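Local coordinates for TRAP solute Binding Protein (Uncultured marine bacterium, PDB 5I7I) that binds aromatic acids such as 3-hydroxybenzoate and probably delivers them to a TRAP transporter for uptake, at residues 133-147 with 233-247. Sequence-based numbering, arbitrary orientation.
With 3HB (3-hydroxybenzoic acid), chain C.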
# COMPACT_ATOMS: atom_id res chain seq x y z
N LEU A 133 -9.62 8.20 -9.98
CA LEU A 133 -9.54 9.17 -8.90
C LEU A 133 -10.16 10.51 -9.27
O LEU A 133 -9.96 11.50 -8.55
CB LEU A 133 -8.09 9.30 -8.44
CG LEU A 133 -7.57 8.00 -7.81
CD1 LEU A 133 -6.06 8.02 -7.63
CD2 LEU A 133 -8.24 7.76 -6.46
N LYS A 134 -10.93 10.55 -10.36
CA LYS A 134 -11.54 11.79 -10.83
C LYS A 134 -12.40 12.47 -9.77
O LYS A 134 -12.59 13.70 -9.82
CB LYS A 134 -12.34 11.55 -12.11
CG LYS A 134 -13.56 10.66 -11.95
CD LYS A 134 -14.34 10.48 -13.25
CE LYS A 134 -15.63 9.74 -12.98
NZ LYS A 134 -15.36 8.40 -12.40
N ASP A 135 -12.94 11.73 -8.80
CA ASP A 135 -13.83 12.32 -7.81
C ASP A 135 -13.09 12.94 -6.63
O ASP A 135 -13.75 13.40 -5.69
CB ASP A 135 -14.86 11.31 -7.29
CG ASP A 135 -15.83 10.82 -8.37
OD1 ASP A 135 -16.00 11.50 -9.40
OD2 ASP A 135 -16.43 9.75 -8.17
N TYR A 136 -11.75 12.94 -6.65
CA TYR A 136 -10.91 13.38 -5.55
C TYR A 136 -9.89 14.39 -6.04
O TYR A 136 -9.57 14.46 -7.23
CB TYR A 136 -10.14 12.20 -4.94
CG TYR A 136 -11.00 10.99 -4.60
CD1 TYR A 136 -11.32 10.07 -5.58
CD2 TYR A 136 -11.53 10.81 -3.33
CE1 TYR A 136 -12.12 8.97 -5.30
CE2 TYR A 136 -12.33 9.71 -3.03
CZ TYR A 136 -12.62 8.80 -4.03
OH TYR A 136 -13.39 7.70 -3.78
N LYS A 137 -9.34 15.13 -5.09
CA LYS A 137 -8.07 15.83 -5.29
C LYS A 137 -6.97 14.86 -4.89
O LYS A 137 -6.85 14.49 -3.71
CB LYS A 137 -8.01 17.12 -4.47
CG LYS A 137 -6.63 17.76 -4.41
CD LYS A 137 -6.10 18.19 -5.77
CE LYS A 137 -4.69 18.77 -5.60
NZ LYS A 137 -4.14 19.29 -6.89
N VAL A 138 -6.16 14.46 -5.85
CA VAL A 138 -5.08 13.52 -5.57
C VAL A 138 -3.93 14.30 -4.96
O VAL A 138 -3.43 15.27 -5.55
CB VAL A 138 -4.63 12.80 -6.85
CG1 VAL A 138 -3.40 11.93 -6.57
CG2 VAL A 138 -5.76 11.96 -7.43
N LEU A 139 -3.51 13.89 -3.76
CA LEU A 139 -2.26 14.40 -3.21
C LEU A 139 -1.10 13.52 -3.67
O LEU A 139 -0.14 14.01 -4.27
CB LEU A 139 -2.32 14.54 -1.69
CG LEU A 139 -3.48 15.40 -1.18
CD1 LEU A 139 -3.51 15.35 0.33
CD2 LEU A 139 -3.37 16.84 -1.68
N ALA A 140 -1.19 12.21 -3.44
CA ALA A 140 -0.23 11.30 -4.05
C ALA A 140 -0.80 9.91 -4.01
O ALA A 140 -1.57 9.57 -3.11
CB ALA A 140 1.11 11.31 -3.31
N VAL A 141 -0.41 9.10 -4.99
CA VAL A 141 -0.58 7.66 -4.96
C VAL A 141 0.81 7.04 -4.95
O VAL A 141 1.69 7.47 -5.71
CB VAL A 141 -1.39 7.18 -6.18
CG1 VAL A 141 -1.58 5.67 -6.15
CG2 VAL A 141 -2.74 7.87 -6.22
N PHE A 142 1.02 6.09 -4.05
CA PHE A 142 2.33 5.50 -3.84
C PHE A 142 2.14 4.12 -3.22
O PHE A 142 1.01 3.61 -3.17
CB PHE A 142 3.23 6.44 -3.03
CG PHE A 142 2.70 6.88 -1.69
CD1 PHE A 142 1.93 8.03 -1.57
CD2 PHE A 142 3.02 6.17 -0.54
CE1 PHE A 142 1.51 8.46 -0.33
CE2 PHE A 142 2.61 6.61 0.70
CZ PHE A 142 1.84 7.75 0.79
N CYS A 143 3.22 3.48 -2.78
CA CYS A 143 3.11 2.11 -2.33
C CYS A 143 4.22 1.81 -1.35
O CYS A 143 5.17 2.57 -1.21
CB CYS A 143 3.13 1.14 -3.51
SG CYS A 143 4.65 1.18 -4.47
N HIS A 144 4.11 0.65 -0.71
CA HIS A 144 5.14 0.19 0.21
C HIS A 144 6.24 -0.58 -0.54
O HIS A 144 6.08 -1.00 -1.69
CB HIS A 144 4.53 -0.62 1.36
CG HIS A 144 3.69 -1.82 0.98
ND1 HIS A 144 4.22 -3.00 0.52
CD2 HIS A 144 2.35 -2.04 1.11
CE1 HIS A 144 3.25 -3.89 0.35
NE2 HIS A 144 2.11 -3.34 0.72
N ALA A 145 7.38 -0.73 0.12
CA ALA A 145 8.39 -1.63 -0.41
C ALA A 145 7.80 -3.04 -0.50
O ALA A 145 6.85 -3.36 0.20
CB ALA A 145 9.60 -1.63 0.51
N PRO A 146 8.31 -3.88 -1.38
CA PRO A 146 7.67 -5.19 -1.58
C PRO A 146 7.36 -5.92 -0.29
O PRO A 146 8.18 -5.99 0.63
CB PRO A 146 8.66 -5.95 -2.45
CG PRO A 146 9.33 -4.87 -3.24
CD PRO A 146 9.47 -3.71 -2.28
N GLY A 147 6.17 -6.47 -0.22
CA GLY A 147 5.77 -7.23 0.94
C GLY A 147 6.54 -8.53 1.12
O GLY A 147 7.13 -9.08 0.18
N LEU A 233 7.75 -9.50 -4.13
CA LEU A 233 6.58 -10.37 -4.23
C LEU A 233 5.36 -9.62 -4.72
O LEU A 233 4.68 -10.08 -5.64
CB LEU A 233 6.32 -10.99 -2.85
CG LEU A 233 5.26 -12.06 -2.78
CD1 LEU A 233 5.72 -13.29 -3.58
CD2 LEU A 233 4.97 -12.41 -1.31
N TYR A 234 5.06 -8.47 -4.12
CA TYR A 234 3.90 -7.68 -4.45
C TYR A 234 4.04 -6.36 -3.71
O TYR A 234 4.84 -6.24 -2.77
CB TYR A 234 2.58 -8.35 -4.01
CG TYR A 234 2.38 -8.17 -2.51
CD1 TYR A 234 3.05 -8.97 -1.60
CD2 TYR A 234 1.58 -7.14 -2.01
CE1 TYR A 234 2.93 -8.76 -0.24
CE2 TYR A 234 1.47 -6.92 -0.63
CZ TYR A 234 2.14 -7.73 0.25
OH TYR A 234 2.10 -7.52 1.61
N THR A 235 3.24 -5.39 -4.13
CA THR A 235 2.96 -4.24 -3.29
C THR A 235 1.49 -3.91 -3.45
O THR A 235 0.78 -4.52 -4.27
CB THR A 235 3.83 -3.03 -3.66
OG1 THR A 235 3.67 -2.04 -2.67
CG2 THR A 235 3.42 -2.42 -4.99
N THR A 236 1.01 -2.96 -2.65
CA THR A 236 -0.37 -2.52 -2.79
C THR A 236 -0.44 -0.99 -2.73
O THR A 236 0.25 -0.37 -1.90
CB THR A 236 -1.32 -3.20 -1.78
OG1 THR A 236 -2.68 -3.11 -2.20
CG2 THR A 236 -1.18 -2.60 -0.38
N PRO A 237 -1.18 -0.36 -3.63
CA PRO A 237 -1.21 1.11 -3.67
C PRO A 237 -1.91 1.74 -2.48
O PRO A 237 -3.00 1.32 -2.07
CB PRO A 237 -1.93 1.42 -4.98
CG PRO A 237 -1.61 0.29 -5.83
CD PRO A 237 -1.62 -0.91 -4.92
N PHE A 238 -1.27 2.77 -1.95
CA PHE A 238 -1.82 3.70 -0.99
C PHE A 238 -2.38 4.93 -1.69
O PHE A 238 -1.83 5.39 -2.69
CB PHE A 238 -0.71 4.20 -0.06
CG PHE A 238 0.00 3.13 0.73
CD1 PHE A 238 -0.69 2.13 1.38
CD2 PHE A 238 1.38 3.19 0.85
CE1 PHE A 238 -0.02 1.19 2.15
CE2 PHE A 238 2.07 2.27 1.62
CZ PHE A 238 1.36 1.27 2.28
N LEU A 239 -3.46 5.48 -1.13
CA LEU A 239 -4.08 6.70 -1.63
C LEU A 239 -3.96 7.77 -0.56
O LEU A 239 -4.37 7.56 0.58
CB LEU A 239 -5.56 6.48 -1.91
CG LEU A 239 -5.90 5.31 -2.83
CD1 LEU A 239 -7.41 5.15 -2.96
CD2 LEU A 239 -5.25 5.51 -4.20
N PHE A 240 -3.42 8.92 -0.95
CA PHE A 240 -3.36 10.11 -0.11
C PHE A 240 -4.18 11.15 -0.85
O PHE A 240 -3.76 11.65 -1.90
CB PHE A 240 -1.91 10.53 0.10
CG PHE A 240 -1.69 11.64 1.12
CD1 PHE A 240 -2.37 11.68 2.33
CD2 PHE A 240 -0.72 12.62 0.86
CE1 PHE A 240 -2.09 12.71 3.24
CE2 PHE A 240 -0.47 13.61 1.74
CZ PHE A 240 -1.15 13.67 2.93
N LEU A 241 -5.40 11.40 -0.36
CA LEU A 241 -6.43 12.10 -1.12
C LEU A 241 -7.04 13.22 -0.30
O LEU A 241 -7.16 13.13 0.92
CB LEU A 241 -7.58 11.14 -1.45
CG LEU A 241 -7.23 9.86 -2.21
CD1 LEU A 241 -8.49 9.05 -2.38
CD2 LEU A 241 -6.60 10.18 -3.53
N MET A 242 -7.46 14.28 -1.00
CA MET A 242 -8.16 15.40 -0.40
C MET A 242 -9.53 15.51 -1.04
O MET A 242 -9.73 15.20 -2.22
CB MET A 242 -7.36 16.68 -0.64
CG MET A 242 -7.95 17.93 -0.01
SD MET A 242 -6.85 19.33 -0.14
CE MET A 242 -5.79 19.13 1.27
N ASN A 243 -10.49 16.00 -0.26
CA ASN A 243 -11.81 16.26 -0.80
C ASN A 243 -11.72 17.33 -1.88
O ASN A 243 -11.09 18.37 -1.70
CB ASN A 243 -12.73 16.72 0.33
CG ASN A 243 -14.10 17.14 -0.18
OD1 ASN A 243 -14.39 18.32 -0.32
ND2 ASN A 243 -14.95 16.16 -0.46
N LYS A 244 -12.36 17.06 -3.02
CA LYS A 244 -12.23 17.94 -4.17
C LYS A 244 -12.83 19.31 -3.88
O LYS A 244 -12.19 20.34 -4.14
CB LYS A 244 -12.91 17.30 -5.38
CG LYS A 244 -12.58 17.93 -6.72
CD LYS A 244 -12.97 16.98 -7.85
CE LYS A 244 -12.27 17.33 -9.15
NZ LYS A 244 -12.68 16.38 -10.22
N ALA A 245 -14.06 19.36 -3.35
CA ALA A 245 -14.70 20.65 -3.10
C ALA A 245 -13.88 21.49 -2.12
O ALA A 245 -13.76 22.71 -2.28
CB ALA A 245 -16.11 20.43 -2.57
N LYS A 246 -13.28 20.84 -1.12
CA LYS A 246 -12.48 21.56 -0.14
C LYS A 246 -11.23 22.14 -0.79
O LYS A 246 -10.89 23.31 -0.58
CB LYS A 246 -12.13 20.66 1.04
CG LYS A 246 -11.45 21.39 2.21
CD LYS A 246 -12.36 22.41 2.87
CE LYS A 246 -11.74 22.94 4.15
NZ LYS A 246 -12.75 23.55 5.05
N TYR A 247 -10.52 21.34 -1.59
CA TYR A 247 -9.41 21.88 -2.37
C TYR A 247 -9.86 23.05 -3.24
O TYR A 247 -9.20 24.09 -3.29
CB TYR A 247 -8.78 20.78 -3.24
CG TYR A 247 -7.76 21.33 -4.23
CD1 TYR A 247 -6.46 21.65 -3.85
CD2 TYR A 247 -8.12 21.55 -5.56
CE1 TYR A 247 -5.54 22.16 -4.76
CE2 TYR A 247 -7.22 22.07 -6.48
CZ TYR A 247 -5.92 22.35 -6.07
OH TYR A 247 -5.01 22.86 -6.98
C1' 3HB C . -1.62 -3.62 4.63
O1' 3HB C . -1.02 -4.66 4.27
O2' 3HB C . -2.88 -3.62 4.74
C1 3HB C . -0.84 -2.37 5.01
C2 3HB C . 0.52 -2.31 4.74
C3 3HB C . 1.25 -1.19 5.08
C4 3HB C . 0.64 -0.14 5.71
C5 3HB C . -0.73 -0.19 5.97
C6 3HB C . -1.47 -1.30 5.63
O3 3HB C . 2.59 -1.16 4.80
O HOH W 1 -14.08 14.67 -3.32
O HOH W 2 0.64 -5.33 2.13
O HOH W 3 9.26 -9.46 -1.61
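His144 meets Tyr234, Thr235, Thr236 and Phe238 at the tightly packed end of this contact. Its CG sits between the backbone N and the carbonyl carbon (chi1 56°). The edge of the imidazole then faces Phe238, with CD2 3.6 Å from Phe238 CZ. Thr235 OG1 lies over one ring face and donates to His144 O at 2.8 Å. His144 ND1 gives a nearly straight bond, 2.7 Å long, to Ala145 O, which lies in the ring plane. This bond fixes the ring rotation. One water is bonded to His144 NE2, Tyr234 OH and the ligand carboxylate O1'. With an alanine here, that water is likely to lose one of its protein partners and a gap to open beside Phe238 CZ. The ring of Phe238 turns its edge to the ligand O3, and its CD2 meets Phe142 CE2 at 3.6 Å. Trp89 also meets Phe238 in the pocket.

Strands 136-143 and 237-243 run antiparallel at the border of a mixed five-stranded sheet, in the two-lobed fold of family 7 solute-binding proteins. Strand 136-143 is one of its two edge strands within the chain. Past the sheet, 144-147 leads toward the second lobe and 233-236 comes back from it; there Gly147 N bonds to Tyr234 O. A classic beta bulge interrupts the pairing: Phe240 O accepts from both Leu139 N and Ala140 N. Leu139 CD1 rests over the centre of the Phe240 ring, a CH-pi contact at 3.8 Å from the centroid.

The far end is looser and more open to solvent. The extended Lys244 reaches Lys134 O with NZ at 2.7 Å, and a water links Asp135 O to Lys244 N. Lys137 bends at chi2 (62°) and lays its chain over the Tyr247 ring. Its NZ makes an off-centre cation-pi contact, while Asp259 forms a salt bridge with Lys137 NZ and a hydrogen bond with Tyr247 OH.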